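Local coordinates for putative oxidoreductase (PDB 3L6D) that probably binds NADP and acts as an oxidoreductase, related to NADPH-dependent reductive aminases, at the interface of chains A and B. Numbering follows the deposited sequence. Chains: chain A/B, Putative oxidoreductase.

The interface of chains A and B. Residues chain A 190, 194, 204, 208; chain B 227, 230, 290.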
loop_
_atom_site.group_PDB
_atom_site.type_symbol
_atom_site.label_atom_id
_atom_site.label_comp_id
_atom_site.label_asym_id
_atom_site.label_seq_id
_atom_site.Cartn_x
_atom_site.Cartn_y
_atom_site.Cartn_z
ATOM N N PHE A 190 0.754 -2.793 7.397
ATOM C CA PHE A 190 -0.645 -2.683 7.838
ATOM C C PHE A 190 -0.912 -3.527 9.113
ATOM O O PHE A 190 -1.497 -3.001 10.038
ATOM C CB PHE A 190 -1.633 -3.034 6.695
ATOM C CG PHE A 190 -3.101 -2.834 7.061
ATOM C CD1 PHE A 190 -3.698 -1.576 7.002
ATOM C CD2 PHE A 190 -3.884 -3.935 7.434
ATOM C CE1 PHE A 190 -5.069 -1.396 7.358
ATOM C CE2 PHE A 190 -5.218 -3.765 7.790
ATOM C CZ PHE A 190 -5.810 -2.479 7.727
ATOM N N VAL A 194 -2.035 -1.897 12.768
ATOM C CA VAL A 194 -3.248 -2.318 13.452
ATOM C C VAL A 194 -2.913 -2.897 14.842
ATOM O O VAL A 194 -3.588 -2.581 15.839
ATOM C CB VAL A 194 -4.039 -3.320 12.599
ATOM C CG1 VAL A 194 -5.146 -3.988 13.414
ATOM C CG2 VAL A 194 -4.598 -2.597 11.361
ATOM N N VAL A 204 -9.358 -3.513 17.283
ATOM C CA VAL A 204 -9.136 -4.058 15.931
ATOM C C VAL A 204 -10.422 -4.053 15.076
ATOM O O VAL A 204 -10.380 -3.701 13.902
ATOM C CB VAL A 204 -8.473 -5.457 16.020
ATOM C CG1 VAL A 204 -8.622 -6.237 14.722
ATOM C CG2 VAL A 204 -7.002 -5.325 16.418
ATOM N N ALA A 208 -9.062 -1.318 12.059
ATOM C CA ALA A 208 -8.473 -1.835 10.823
ATOM C C ALA A 208 -9.189 -1.213 9.607
ATOM O O ALA A 208 -8.537 -0.704 8.656
ATOM C CB ALA A 208 -8.556 -3.339 10.784
ATOM N N VAL B 227 -8.869 -6.942 6.596
ATOM C CA VAL B 227 -9.856 -6.173 7.375
ATOM C C VAL B 227 -11.122 -7.023 7.653
ATOM O O VAL B 227 -11.620 -7.064 8.782
ATOM C CB VAL B 227 -10.246 -4.822 6.687
ATOM C CG1 VAL B 227 -11.464 -4.199 7.370
ATOM C CG2 VAL B 227 -9.056 -3.816 6.690
ATOM N N LEU B 230 -10.206 -9.521 10.243
ATOM C CA LEU B 230 -10.019 -8.901 11.551
ATOM C C LEU B 230 -11.361 -8.538 12.205
ATOM O O LEU B 230 -11.532 -8.695 13.437
ATOM C CB LEU B 230 -9.114 -7.676 11.443
ATOM C CG LEU B 230 -7.649 -7.895 11.102
ATOM C CD1 LEU B 230 -6.960 -6.550 10.771
ATOM C CD2 LEU B 230 -6.918 -8.655 12.245
ATOM N N THR B 290 -1.252 -9.769 12.778
ATOM C CA THR B 290 -1.796 -8.748 13.656
ATOM C C THR B 290 -1.790 -9.123 15.146
ATOM O O THR B 290 -1.344 -8.316 16.004
ATOM C CB THR B 290 -3.231 -8.358 13.192
ATOM O OG1 THR B 290 -3.153 -7.920 11.817
ATOM C CG2 THR B 290 -3.755 -7.216 14.013
#
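B:Leu230 packs against A:Val204, A:Ala208 and A:Val194 in an apolar, helix-to-helix patch of a two-fold symmetric homodimer interface, which joins the two helical C-terminal regions; a dimer of this kind is typical of the family and is probably the biological one. The leucine is the main wedge, with 48 Å² of its surface hidden by chain A. Its CG lies opposite the carbonyl carbon (chi1 -68°), which sends the branched end toward chain A. Methyl CD1 of B:Leu230 meets CB of A:Ala208 at 3.6 Å, and the small alanine side chain probably permits the close approach of the two helices. The A:Val194 and B:Leu230 side chains meet tip to tip, with CG1 of the valine a looser 4.1 Å from CD1 of the leucine. A:Val204 crosses the leucine at about a right angle, its CG1 lying 3.6 Å from B:Leu230 CB and also touching CD2, so that its methyl abuts the flank of the leucine.

On one side of this wedge, A:Val194 turns CG1 away from its own backbone N (chi1 168°) and sets it 3.6 Å from the methyl CG2 of B:Thr290. Its other methyl, CG2, covers a face of the A:Phe190 ring near the rim, 3.8 Å above the plane, which may limit the movement of the ring. The far end of that ring reaches chain B, with A:Phe190 CZ 3.7 Å from B:Val227 CG2, while the backbone O of A:Ala208 lies at the ring edge, in its plane.

Chain A contributes the C-terminal part of helix 169-199 and the start of helix 204-232; chain B brings the end of its own helix 204-232 and the 3-10 helix 286-293 near its C-terminus. All belong to the helical C-terminal regions, which pack together away from the N-terminal nucleotide-binding domains, and the two-fold axis repeats the patch with the chains exchanged.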